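Side-chain contacts in cytosine deaminase (Klebsiella pneumoniae, PDB 4R85), which probably catalyses the iron-dependent hydrolytic deamination of 5-methylcytosine and related cytosine bases: residues 336-339 and 340-344; 377-380 and 381-384; 84-87 and 88-91; 91-94 and 95-99; 280-284 and 285-289. All blocks are in the same frame, centred on the assembly; numbering follows the deposited sequence.

Contact 1: 336-339 and 340-344; sequences LGYD and DLQRC
G337 O accepts from L341 N at 3.0 Å and Y338 O from Q342 N, the i to i+4 bonds of a short helix whose N-cap position is G337. D340, in the first turn, reaches back to this start: its OD2 takes the N-H of G337 at 3.0 Å through the lone pair turned away from OD1, bent to 139° at the hydrogen. This is the N3-to-N-cap half of a capping box, since glycine has no side chain to return it. D340 CG stands anti to the carbonyl carbon (chi1 -62°), which swings the carboxylate toward the chain entering the helix. On another side, the amide of Q342 lies obliquely against the Y338 ring, planes 37° apart and Q342 CD 3.6 Å from Y338 CE2. L336 and L341 form the apolar side, meeting through their CD2 methyls at 4.0 Å. R343, bent at chi2 and chi3, brings CG to 3.3 Å from D339 O, while its guanidinium forms salt bridges to D297 and D346. Both leucines touch L330 of helix 322-332, and L341 also packs on Y381 and V384 of helix 380-386. Helix 338-342 thus touches both helices and, through the Y338 ring, W70 of the second subunit.

Contact 2: 377-380 and 381-384; sequences AEND and YEAV
E382 N donates to N379 OD1 at 2.9 Å, and the side chain of N379 explains how. From CB, with CG set between the backbone N and the carbonyl carbon (chi1 60°), the amide folds over the start of helix 380-386. CG comes no nearer than 4.2 Å to E382 N, and the meeting is left to OD1. The bond is almost straight, 171° at the hydrogen, and the donor lies close to the extension of the CG-OD1 bond. OD1 also rests against carbon, 3.5 Å from E382 CB. This is an Asn N-cap, and the backbone continues it: N379 O receives A383 N at 3.1 Å, and D380 O receives V384 N. Behind the cap, the A377 methyl packs on A383, its CB 3.7 Å from A383 N. E378 comes up beside E382, OE1 lying 3.6 Å from E382 CG, with the two carboxylate planes 43° apart. Their OE1 atoms stay 4.7 Å from each other, and E382 OE1 turns to R385 in a salt bridge. Chemically, the cap gives a first-turn N-H a neutral, nearly linear acceptor. The acids at this helix start, among them D380 with its salt bridge to R9, would probably interact favourably with the helix dipole. R385 probably eases the like charges of E378 and E382.

Contact 3: 84-87 and 88-91; sequences SQRK and ASIT
R86 O is held by the backbone N-H of S89 at 3.0 Å, an N-H that reaches it from well above the carbonyl plane, 48° out. The S89 hydroxyl lies at the same oxygen, OG to R86 O 3.2 Å, although another acceptor is within range of its one proton. With OG placed between the backbone N and the carbonyl carbon (chi1 59°), the serine folds back over the helix end. There a water joins OG, at 2.7 Å, to Q85 O, to which the water donates at 2.8 Å. Q85 O also takes a weak bond from A88 N, and K87 O another from I90 N, which closes a type I turn from K87 to I90. On the apolar side K87 and I90 run side by side in the same direction, K87 CG 3.6 Å from I90 CD1. Beyond them the lysine bends at chi2 and chi3 to carry NZ to D119 and E152. The R86 guanidinium presents its edge to I90 N, and its charge is answered by E67. Successive i to i+3 bonds ending in a type I turn are characteristic of a helix end tightening toward 3-10 geometry, here joining helix 76-87 to helix 92-108 of the amidohydrolase barrel.

Contact 4: 91-94 and 95-99; sequences TPED and TRQRA
R98 grips D94 side-on with two nitrogens, NE to OD1 at 3.0 Å and NH2 to OD2 at 3.1 Å. Both oxygens lie in the guanidinium plane, yet the arginine meets them from above the carboxylate, their planes 51° apart. D94 CG stands anti to the backbone N (chi1 163°), and R98 bends at chi3 to turn its edge back down the helix. On an adjoining face, E93 and R96 run alongside each other: R96 NH1 binds E93 OE2 at 3.1 Å through the syn lone pair, with an N-H...O angle of 144°. Q97 crosses E93 at about a right angle, its CG 3.2 Å from E93 OE2. Farther out, R86 holds D94 OD2, E137 takes R96 NH2, and the carbonyls of T62 and D60 engage R98 NH1, so each charged pair has a second anchor. At the helix start T91 OG1 accepts D94 N at 3.0 Å, while T91 O receives both the backbone N and the hydroxyl of T95, the latter at 2.9 Å. A Thr N-cap with i to i+3 and i to i+4 salt bridges in the first turns marks the start of helix 92-108, which packs on helix 126-137 in the amidohydrolase barrel.

Contact 5: 280-284 and 285-289; sequences RFDSW and PKRRG
This is a surface loop turned at a cis peptide between W284 and P285, in the long connection from helix 271-277 to helix 293-298. D282 and R287 close its base in a salt bridge. R287 NE reaches D282 OD2 at 2.8 Å, nearly straight at 170°, and R287 NH2 reaches OD1 at 3.0 Å through the syn lone pair. The same OD2 takes the backbone N-H of R287 at 3.0 Å on its anti lone pair, so one carboxylate fixes both the main chain and the side chain of that arginine. R287 achieves this by bending at chi3, its guanidinium edge on to the acid with the planes 39° apart. A water adds to the clasp, donating to D282 OD2 and to P285 O. Toward the turn, K286 curls back at chi3 and chi4 across one face of the W284 indole. Its CE sits 3.7 Å from the centroid of the six-membered ring in a CH-pi contact, and NZ lies over the same face, 4.2 Å from that centroid, a cation-pi interaction. NZ then ends on S283 O at 2.7 Å, which ties the ammonium to the backbone before the turn. Much of the loop is used by the dimer: R292 of the second subunit makes a cation-pi contact with W284, N250 of the second subunit bonds S283 OG, and R287 O and R288 NE bond reciprocally with R288 NE and R287 O of the second subunit. Within its own chain R287 also reaches S247, setting the loop beside the residues just before helix 250-263.

Contacts 1 and 2 are partly buried neighbours, touching where D380 packs against R343 and C344; both start short helices, one with a glycine at the N-cap, the other capped by asparagine. Contacts 3 and 4 share T91, touch each other, and form the end of helix 76-87 and the beginning of helix 92-108. Contact 3 is a surface turn of mostly backbone bonds, whereas contact 4 is partly buried and rich in salt bridges. They lie across the chain's centre from contact 1. Contact 5, also at the surface, lacks helix and relies on side-chain clasps; like contacts 1 and 2, it touches the second subunit.

Contact 1: 336-339 and 340-344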
loop_
_atom_site.group_PDB
_atom_site.type_symbol
_atom_site.label_atom_id
_atom_site.label_comp_id
_atom_site.label_asym_id
_atom_site.label_seq_id
_atom_site.Cartn_x
_atom_site.Cartn_y
_atom_site.Cartn_z
ATOM N N LEU A 336 4.038 11.543 -5.216
ATOM C CA LEU A 336 5.338 10.880 -5.172
ATOM C C LEU A 336 6.443 11.755 -5.757
ATOM O O LEU A 336 7.486 11.257 -6.172
ATOM C CB LEU A 336 5.282 9.521 -5.879
ATOM C CG LEU A 336 4.479 8.482 -5.089
ATOM C CD1 LEU A 336 4.591 7.117 -5.751
ATOM C CD2 LEU A 336 4.964 8.416 -3.643
ATOM N N GLY A 337 6.222 13.066 -5.779
ATOM C CA GLY A 337 7.252 13.972 -6.262
ATOM C C GLY A 337 8.384 14.050 -5.246
ATOM O O GLY A 337 8.204 13.693 -4.071
ATOM N N TYR A 338 9.544 14.519 -5.687
ATOM C CA TYR A 338 10.707 14.644 -4.808
ATOM C C TYR A 338 10.416 15.498 -3.564
ATOM O O TYR A 338 10.710 15.094 -2.438
ATOM C CB TYR A 338 11.896 15.233 -5.571
ATOM C CG TYR A 338 13.154 15.273 -4.738
ATOM C CD1 TYR A 338 13.972 14.163 -4.640
ATOM C CD2 TYR A 338 13.509 16.416 -4.028
ATOM C CE1 TYR A 338 15.118 14.184 -3.873
ATOM C CE2 TYR A 338 14.653 16.448 -3.256
ATOM C CZ TYR A 338 15.453 15.327 -3.184
ATOM O OH TYR A 338 16.596 15.347 -2.420
ATOM N N ASP A 339 9.839 16.676 -3.771
ATOM C CA ASP A 339 9.492 17.549 -2.652
ATOM C C ASP A 339 8.429 16.941 -1.744
ATOM O O ASP A 339 8.492 17.106 -0.518
ATOM C CB ASP A 339 9.055 18.930 -3.145
ATOM C CG ASP A 339 10.236 19.789 -3.574
ATOM O OD1 ASP A 339 10.048 20.696 -4.415
ATOM O OD2 ASP A 339 11.356 19.552 -3.065
ATOM N N ASP A 340 7.456 16.244 -2.339
ATOM C CA ASP A 340 6.431 15.545 -1.561
ATOM C C ASP A 340 7.084 14.553 -0.585
ATOM O O ASP A 340 6.773 14.533 0.602
ATOM C CB ASP A 340 5.472 14.753 -2.470
ATOM C CG ASP A 340 4.689 15.633 -3.448
ATOM O OD1 ASP A 340 4.193 16.715 -3.051
ATOM O OD2 ASP A 340 4.557 15.221 -4.625
ATOM N N LEU A 341 7.989 13.729 -1.104
ATOM C CA LEU A 341 8.622 12.667 -0.316
ATOM C C LEU A 341 9.524 13.177 0.813
ATOM O O LEU A 341 9.633 12.538 1.860
ATOM C CB LEU A 341 9.382 11.698 -1.234
ATOM C CG LEU A 341 8.455 10.779 -2.046
ATOM C CD1 LEU A 341 9.220 9.990 -3.102
ATOM C CD2 LEU A 341 7.696 9.830 -1.134
ATOM N N GLN A 342 10.154 14.331 0.612
ATOM C CA GLN A 342 11.010 14.919 1.638
ATOM C C GLN A 342 10.278 15.425 2.886
ATOM O O GLN A 342 10.904 15.630 3.925
ATOM C CB GLN A 342 11.857 16.050 1.055
ATOM C CG GLN A 342 13.057 15.563 0.264
ATOM C CD GLN A 342 14.196 16.567 0.282
ATOM O OE1 GLN A 342 15.355 16.203 0.487
ATOM N NE2 GLN A 342 13.868 17.841 0.077
ATOM N N ARG A 343 8.970 15.646 2.781
ATOM C CA ARG A 343 8.174 16.125 3.921
ATOM C C ARG A 343 6.904 15.295 4.153
ATOM O O ARG A 343 5.978 15.756 4.829
ATOM C CB ARG A 343 7.801 17.615 3.750
ATOM C CG ARG A 343 7.186 18.014 2.393
ATOM C CD ARG A 343 5.760 17.495 2.170
ATOM N NE ARG A 343 4.815 18.037 3.146
ATOM C CZ ARG A 343 3.742 18.754 2.827
ATOM N NH1 ARG A 343 2.949 19.228 3.784
ATOM N NH2 ARG A 343 3.459 18.993 1.551
ATOM N N CYS A 344 6.845 14.091 3.591
ATOM C CA CYS A 344 5.595 13.313 3.631
ATOM C C CYS A 344 5.164 12.906 5.037
ATOM O O CYS A 344 3.986 12.593 5.270
ATOM C CB CYS A 344 5.679 12.074 2.735
ATOM S SG CYS A 344 6.907 10.851 3.267
#

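Contact 2: 377-380 and 381-384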
loop_
_atom_site.group_PDB
_atom_site.type_symbol
_atom_site.label_atom_id
_atom_site.label_comp_id
_atom_site.label_asym_id
_atom_site.label_seq_id
_atom_site.Cartn_x
_atom_site.Cartn_y
_atom_site.Cartn_z
ATOM N N ALA A 377 15.034 4.827 10.325
ATOM C CA ALA A 377 15.286 5.498 9.055
ATOM C C ALA A 377 15.855 6.874 9.366
ATOM O O ALA A 377 15.704 7.357 10.484
ATOM C CB ALA A 377 14.006 5.630 8.269
ATOM N N GLU A 378 16.491 7.516 8.388
ATOM C CA GLU A 378 17.178 8.783 8.653
ATOM C C GLU A 378 16.433 10.029 8.163
ATOM O O GLU A 378 16.817 11.149 8.495
ATOM C CB GLU A 378 18.600 8.768 8.082
ATOM C CG GLU A 378 18.661 8.812 6.569
ATOM C CD GLU A 378 18.718 7.435 5.948
ATOM O OE1 GLU A 378 17.931 6.556 6.366
ATOM O OE2 GLU A 378 19.563 7.235 5.044
ATOM N N ASN A 379 15.385 9.832 7.366
ATOM C CA ASN A 379 14.589 10.946 6.849
ATOM C C ASN A 379 13.202 10.467 6.400
ATOM O O ASN A 379 12.933 9.268 6.463
ATOM C CB ASN A 379 15.335 11.703 5.729
ATOM C CG ASN A 379 15.666 10.825 4.525
ATOM O OD1 ASN A 379 14.957 9.884 4.206
ATOM N ND2 ASN A 379 16.753 11.158 3.838
ATOM N N ASP A 380 12.342 11.394 5.965
ATOM C CA ASP A 380 10.959 11.075 5.570
ATOM C C ASP A 380 10.893 10.064 4.424
ATOM O O ASP A 380 10.113 9.118 4.461
ATOM C CB ASP A 380 10.206 12.336 5.120
ATOM C CG ASP A 380 9.857 13.271 6.266
ATOM O OD1 ASP A 380 10.645 13.388 7.230
ATOM O OD2 ASP A 380 8.787 13.919 6.176
ATOM N N TYR A 381 11.705 10.293 3.396
ATOM C CA TYR A 381 11.733 9.444 2.208
ATOM C C TYR A 381 12.045 7.990 2.543
ATOM O O TYR A 381 11.346 7.075 2.107
ATOM C CB TYR A 381 12.775 9.975 1.223
ATOM C CG TYR A 381 13.048 9.049 0.062
ATOM C CD1 TYR A 381 12.170 8.975 -1.010
ATOM C CD2 TYR A 381 14.188 8.253 0.034
ATOM C CE1 TYR A 381 12.417 8.139 -2.079
ATOM C CE2 TYR A 381 14.445 7.410 -1.031
ATOM C CZ TYR A 381 13.554 7.361 -2.087
ATOM O OH TYR A 381 13.803 6.531 -3.154
ATOM N N GLU A 382 13.105 7.777 3.315
ATOM C CA GLU A 382 13.477 6.422 3.704
ATOM C C GLU A 382 12.434 5.791 4.622
ATOM O O GLU A 382 12.182 4.590 4.543
ATOM C CB GLU A 382 14.868 6.414 4.345
ATOM C CG GLU A 382 15.966 6.666 3.327
ATOM C CD GLU A 382 16.055 5.540 2.302
ATOM O OE1 GLU A 382 16.006 4.362 2.711
ATOM O OE2 GLU A 382 16.164 5.825 1.093
ATOM N N ALA A 383 11.821 6.601 5.479
ATOM C CA ALA A 383 10.788 6.095 6.379
ATOM C C ALA A 383 9.649 5.440 5.599
ATOM O O ALA A 383 9.252 4.313 5.906
ATOM C CB ALA A 383 10.262 7.209 7.289
ATOM N N VAL A 384 9.146 6.121 4.570
ATOM C CA VAL A 384 8.030 5.570 3.795
ATOM C C VAL A 384 8.483 4.479 2.816
ATOM O O VAL A 384 7.773 3.486 2.596
ATOM C CB VAL A 384 7.169 6.670 3.090
ATOM C CG1 VAL A 384 7.875 7.263 1.884
ATOM C CG2 VAL A 384 5.800 6.086 2.670
#

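Contact 3: 84-87 and 88-91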
loop_
_atom_site.group_PDB
_atom_site.type_symbol
_atom_site.label_atom_id
_atom_site.label_comp_id
_atom_site.label_asym_id
_atom_site.label_seq_id
_atom_site.Cartn_x
_atom_site.Cartn_y
_atom_site.Cartn_z
ATOM N N SER A 84 -25.306 -2.489 11.566
ATOM C CA SER A 84 -26.609 -2.502 12.229
ATOM C C SER A 84 -26.950 -3.888 12.806
ATOM O O SER A 84 -27.468 -3.997 13.911
ATOM C CB SER A 84 -27.695 -2.024 11.262
ATOM O OG SER A 84 -28.947 -1.953 11.918
ATOM N N GLN A 85 -26.647 -4.946 12.062
ATOM C CA GLN A 85 -26.817 -6.309 12.570
ATOM C C GLN A 85 -25.931 -6.589 13.781
ATOM O O GLN A 85 -26.356 -7.249 14.739
ATOM C CB GLN A 85 -26.464 -7.323 11.489
ATOM C CG GLN A 85 -27.386 -7.329 10.302
ATOM C CD GLN A 85 -26.939 -8.340 9.270
ATOM O OE1 GLN A 85 -25.922 -8.147 8.612
ATOM N NE2 GLN A 85 -27.682 -9.440 9.144
ATOM N N ARG A 86 -24.690 -6.115 13.708
ATOM C CA ARG A 86 -23.704 -6.360 14.755
ATOM C C ARG A 86 -24.073 -5.614 16.032
ATOM O O ARG A 86 -23.787 -6.083 17.137
ATOM C CB ARG A 86 -22.304 -5.946 14.278
ATOM C CG ARG A 86 -21.179 -6.217 15.289
ATOM C CD ARG A 86 -21.212 -7.666 15.793
ATOM N NE ARG A 86 -20.031 -7.986 16.592
ATOM C CZ ARG A 86 -19.918 -7.742 17.896
ATOM N NH1 ARG A 86 -18.803 -8.061 18.537
ATOM N NH2 ARG A 86 -20.915 -7.169 18.560
ATOM N N LYS A 87 -24.713 -4.454 15.876
ATOM C CA LYS A 87 -25.083 -3.628 17.026
ATOM C C LYS A 87 -26.015 -4.327 17.998
ATOM O O LYS A 87 -26.051 -3.980 19.178
ATOM C CB LYS A 87 -25.703 -2.301 16.578
ATOM C CG LYS A 87 -24.675 -1.249 16.254
ATOM C CD LYS A 87 -25.190 -0.318 15.173
ATOM C CE LYS A 87 -26.123 0.730 15.713
ATOM N NZ LYS A 87 -26.471 1.717 14.644
ATOM N N ALA A 88 -26.762 -5.310 17.505
ATOM C CA ALA A 88 -27.705 -6.045 18.341
ATOM C C ALA A 88 -27.003 -6.894 19.400
ATOM O O ALA A 88 -27.626 -7.298 20.379
ATOM C CB ALA A 88 -28.609 -6.910 17.478
ATOM N N SER A 89 -25.713 -7.168 19.208
ATOM C CA SER A 89 -24.952 -7.944 20.191
ATOM C C SER A 89 -23.775 -7.182 20.813
ATOM O O SER A 89 -22.916 -7.779 21.459
ATOM C CB SER A 89 -24.468 -9.266 19.589
ATOM O OG SER A 89 -23.653 -9.045 18.459
ATOM N N ILE A 90 -23.731 -5.867 20.617
ATOM C CA ILE A 90 -22.712 -5.060 21.279
ATOM C C ILE A 90 -22.960 -5.012 22.779
ATOM O O ILE A 90 -24.084 -4.766 23.222
ATOM C CB ILE A 90 -22.702 -3.615 20.770
ATOM C CG1 ILE A 90 -22.263 -3.560 19.313
ATOM C CG2 ILE A 90 -21.770 -2.754 21.617
ATOM C CD1 ILE A 90 -22.217 -2.149 18.786
ATOM N N THR A 91 -21.914 -5.268 23.560
ATOM C CA THR A 91 -21.950 -5.015 24.995
ATOM C C THR A 91 -20.752 -4.133 25.337
ATOM O O THR A 91 -19.787 -4.071 24.560
ATOM C CB THR A 91 -21.854 -6.302 25.810
ATOM O OG1 THR A 91 -20.541 -6.852 25.667
ATOM C CG2 THR A 91 -22.909 -7.326 25.363
HETATM O O HOH W 1 -25.161 -9.206 16.273
#

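Contact 4: 91-94 and 95-99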
loop_
_atom_site.group_PDB
_atom_site.type_symbol
_atom_site.label_atom_id
_atom_site.label_comp_id
_atom_site.label_asym_id
_atom_site.label_seq_id
_atom_site.Cartn_x
_atom_site.Cartn_y
_atom_site.Cartn_z
ATOM N N THR A 91 -21.914 -5.268 23.560
ATOM C CA THR A 91 -21.950 -5.015 24.995
ATOM C C THR A 91 -20.752 -4.133 25.337
ATOM O O THR A 91 -19.787 -4.071 24.560
ATOM C CB THR A 91 -21.854 -6.302 25.810
ATOM O OG1 THR A 91 -20.541 -6.852 25.667
ATOM C CG2 THR A 91 -22.909 -7.326 25.363
ATOM N N PRO A 92 -20.807 -3.440 26.488
ATOM C CA PRO A 92 -19.650 -2.650 26.929
ATOM C C PRO A 92 -18.383 -3.497 27.079
ATOM O O PRO A 92 -17.316 -3.054 26.672
ATOM C CB PRO A 92 -20.094 -2.109 28.289
ATOM C CG PRO A 92 -21.596 -2.046 28.193
ATOM C CD PRO A 92 -21.977 -3.245 27.371
ATOM N N GLU A 93 -18.493 -4.698 27.637
ATOM C CA GLU A 93 -17.303 -5.529 27.820
ATOM C C GLU A 93 -16.725 -6.027 26.488
ATOM O O GLU A 93 -15.506 -6.094 26.312
ATOM C CB GLU A 93 -17.582 -6.698 28.760
ATOM C CG GLU A 93 -16.327 -7.433 29.189
ATOM C CD GLU A 93 -15.205 -6.481 29.587
ATOM O OE1 GLU A 93 -15.427 -5.612 30.462
ATOM O OE2 GLU A 93 -14.101 -6.598 29.014
ATOM N N ASP A 94 -17.608 -6.373 25.558
ATOM C CA ASP A 94 -17.214 -6.739 24.196
ATOM C C ASP A 94 -16.464 -5.584 23.522
ATOM O O ASP A 94 -15.399 -5.771 22.924
ATOM C CB ASP A 94 -18.474 -7.119 23.396
ATOM C CG ASP A 94 -18.256 -7.120 21.890
ATOM O OD1 ASP A 94 -17.330 -7.809 21.416
ATOM O OD2 ASP A 94 -19.031 -6.438 21.181
ATOM N N THR A 95 -17.019 -4.385 23.632
ATOM C CA THR A 95 -16.420 -3.217 23.001
ATOM C C THR A 95 -15.055 -2.935 23.607
ATOM O O THR A 95 -14.079 -2.697 22.893
ATOM C CB THR A 95 -17.331 -1.999 23.158
ATOM O OG1 THR A 95 -18.593 -2.286 22.544
ATOM C CG2 THR A 95 -16.712 -0.745 22.512
ATOM N N ARG A 96 -14.992 -2.983 24.932
ATOM C CA ARG A 96 -13.751 -2.711 25.646
ATOM C C ARG A 96 -12.611 -3.617 25.192
ATOM O O ARG A 96 -11.503 -3.144 24.924
ATOM C CB ARG A 96 -13.965 -2.877 27.146
ATOM C CG ARG A 96 -12.700 -2.762 27.962
ATOM C CD ARG A 96 -13.005 -2.972 29.441
ATOM N NE ARG A 96 -11.783 -2.970 30.230
ATOM C CZ ARG A 96 -11.071 -4.060 30.487
ATOM N NH1 ARG A 96 -11.477 -5.236 30.024
ATOM N NH2 ARG A 96 -9.961 -3.978 31.208
ATOM N N GLN A 97 -12.890 -4.916 25.100
ATOM C CA GLN A 97 -11.868 -5.891 24.737
ATOM C C GLN A 97 -11.326 -5.684 23.325
ATOM O O GLN A 97 -10.106 -5.712 23.111
ATOM C CB GLN A 97 -12.397 -7.315 24.918
ATOM C CG GLN A 97 -12.632 -7.675 26.382
ATOM C CD GLN A 97 -13.437 -8.941 26.549
ATOM O OE1 GLN A 97 -14.053 -9.428 25.599
ATOM N NE2 GLN A 97 -13.445 -9.486 27.766
ATOM N N ARG A 98 -12.225 -5.468 22.371
ATOM C CA ARG A 98 -11.820 -5.205 20.986
ATOM C C ARG A 98 -11.079 -3.876 20.843
ATOM O O ARG A 98 -10.075 -3.779 20.130
ATOM C CB ARG A 98 -13.036 -5.226 20.054
ATOM C CG ARG A 98 -13.674 -6.605 19.911
ATOM C CD ARG A 98 -14.864 -6.597 18.932
ATOM N NE ARG A 98 -16.044 -5.936 19.494
ATOM C CZ ARG A 98 -16.394 -4.673 19.254
ATOM N NH1 ARG A 98 -15.659 -3.903 18.462
ATOM N NH2 ARG A 98 -17.482 -4.169 19.821
ATOM N N ALA A 99 -11.577 -2.847 21.518
ATOM C CA ALA A 99 -10.946 -1.532 21.456
ATOM C C ALA A 99 -9.529 -1.584 22.024
ATOM O O ALA A 99 -8.592 -1.027 21.448
ATOM C CB ALA A 99 -11.788 -0.503 22.197
#

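Contact 5: 280-284 and 285-289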
loop_
_atom_site.group_PDB
_atom_site.type_symbol
_atom_site.label_atom_id
_atom_site.label_comp_id
_atom_site.label_asym_id
_atom_site.label_seq_id
_atom_site.Cartn_x
_atom_site.Cartn_y
_atom_site.Cartn_z
ATOM N N ARG A 280 -17.168 1.922 -6.502
ATOM C CA ARG A 280 -17.948 0.675 -6.592
ATOM C C ARG A 280 -19.168 0.777 -7.492
ATOM O O ARG A 280 -19.775 -0.238 -7.846
ATOM C CB ARG A 280 -18.411 0.234 -5.199
ATOM C CG ARG A 280 -17.276 -0.183 -4.257
ATOM C CD ARG A 280 -16.827 -1.620 -4.527
ATOM N NE ARG A 280 -15.753 -2.023 -3.623
ATOM C CZ ARG A 280 -15.246 -3.246 -3.565
ATOM N NH1 ARG A 280 -15.712 -4.197 -4.370
ATOM N NH2 ARG A 280 -14.266 -3.519 -2.709
ATOM N N PHE A 281 -19.555 1.999 -7.839
ATOM C CA PHE A 281 -20.726 2.193 -8.677
ATOM C C PHE A 281 -20.355 2.645 -10.083
ATOM O O PHE A 281 -21.230 2.962 -10.892
ATOM C CB PHE A 281 -21.702 3.156 -7.996
ATOM C CG PHE A 281 -22.121 2.692 -6.629
ATOM C CD1 PHE A 281 -21.559 3.246 -5.489
ATOM C CD2 PHE A 281 -23.026 1.647 -6.492
ATOM C CE1 PHE A 281 -21.923 2.787 -4.228
ATOM C CE2 PHE A 281 -23.397 1.189 -5.244
ATOM C CZ PHE A 281 -22.848 1.757 -4.107
ATOM N N ASP A 282 -19.054 2.663 -10.365
ATOM C CA ASP A 282 -18.565 2.837 -11.731
ATOM C C ASP A 282 -18.397 1.472 -12.375
ATOM O O ASP A 282 -18.261 0.461 -11.687
ATOM C CB ASP A 282 -17.177 3.480 -11.736
ATOM C CG ASP A 282 -17.202 4.975 -11.495
ATOM O OD1 ASP A 282 -18.273 5.612 -11.629
ATOM O OD2 ASP A 282 -16.114 5.515 -11.192
ATOM N N SER A 283 -18.384 1.443 -13.698
ATOM C CA SER A 283 -17.786 0.309 -14.382
ATOM C C SER A 283 -16.324 0.649 -14.688
ATOM O O SER A 283 -15.451 0.582 -13.812
ATOM C CB SER A 283 -18.562 -0.050 -15.656
ATOM O OG SER A 283 -18.764 1.077 -16.490
ATOM N N TRP A 284 -16.072 1.038 -15.929
ATOM C CA TRP A 284 -14.730 1.302 -16.411
ATOM C C TRP A 284 -14.836 2.498 -17.348
ATOM O O TRP A 284 -15.751 2.536 -18.159
ATOM C CB TRP A 284 -14.205 0.063 -17.156
ATOM C CG TRP A 284 -14.246 -1.197 -16.314
ATOM C CD1 TRP A 284 -15.227 -2.154 -16.314
ATOM C CD2 TRP A 284 -13.282 -1.611 -15.333
ATOM N NE1 TRP A 284 -14.922 -3.139 -15.405
ATOM C CE2 TRP A 284 -13.738 -2.831 -14.789
ATOM C CE3 TRP A 284 -12.075 -1.071 -14.865
ATOM C CZ2 TRP A 284 -13.022 -3.532 -13.808
ATOM C CZ3 TRP A 284 -11.367 -1.767 -13.883
ATOM C CH2 TRP A 284 -11.849 -2.984 -13.367
ATOM N N PRO A 285 -13.928 3.495 -17.218
ATOM C CA PRO A 285 -12.875 3.544 -16.189
ATOM C C PRO A 285 -13.430 3.708 -14.778
ATOM O O PRO A 285 -14.553 4.172 -14.592
ATOM C CB PRO A 285 -12.045 4.779 -16.576
ATOM C CG PRO A 285 -12.930 5.582 -17.488
ATOM C CD PRO A 285 -13.790 4.584 -18.202
ATOM N N LYS A 286 -12.646 3.296 -13.797
ATOM C CA LYS A 286 -13.098 3.277 -12.417
ATOM C C LYS A 286 -12.394 4.381 -11.654
ATOM O O LYS A 286 -11.160 4.400 -11.591
ATOM C CB LYS A 286 -12.778 1.924 -11.789
ATOM C CG LYS A 286 -13.517 1.653 -10.512
ATOM C CD LYS A 286 -13.380 0.188 -10.111
ATOM C CE LYS A 286 -13.760 -0.759 -11.247
ATOM N NZ LYS A 286 -15.230 -0.833 -11.492
ATOM N N ARG A 287 -13.167 5.296 -11.071
ATOM C CA ARG A 287 -12.572 6.428 -10.353
ATOM C C ARG A 287 -11.869 6.002 -9.059
ATOM O O ARG A 287 -12.238 5.011 -8.424
ATOM C CB ARG A 287 -13.613 7.528 -10.067
ATOM C CG ARG A 287 -14.521 7.285 -8.832
ATOM C CD ARG A 287 -15.706 8.267 -8.844
ATOM N NE ARG A 287 -16.553 8.016 -10.018
ATOM C CZ ARG A 287 -17.380 8.906 -10.565
ATOM N NH1 ARG A 287 -17.490 10.126 -10.051
ATOM N NH2 ARG A 287 -18.100 8.569 -11.632
ATOM N N ARG A 288 -10.853 6.761 -8.665
ATOM C CA ARG A 288 -10.155 6.493 -7.417
ATOM C C ARG A 288 -11.045 6.787 -6.225
ATOM O O ARG A 288 -11.024 6.048 -5.237
ATOM C CB ARG A 288 -8.877 7.338 -7.330
ATOM C CG ARG A 288 -7.839 6.911 -8.363
ATOM C CD ARG A 288 -6.719 7.963 -8.636
ATOM N NE ARG A 288 -5.915 7.433 -9.731
ATOM C CZ ARG A 288 -4.598 7.281 -9.719
ATOM N NH1 ARG A 288 -3.873 7.696 -8.684
ATOM N NH2 ARG A 288 -4.013 6.729 -10.771
ATOM N N GLY A 289 -11.777 7.902 -6.303
ATOM C CA GLY A 289 -12.733 8.283 -5.274
ATOM C C GLY A 289 -12.154 8.879 -4.006
ATOM O O GLY A 289 -12.808 8.881 -2.963
HETATM O O HOH W 2 -15.154 7.173 -13.591
#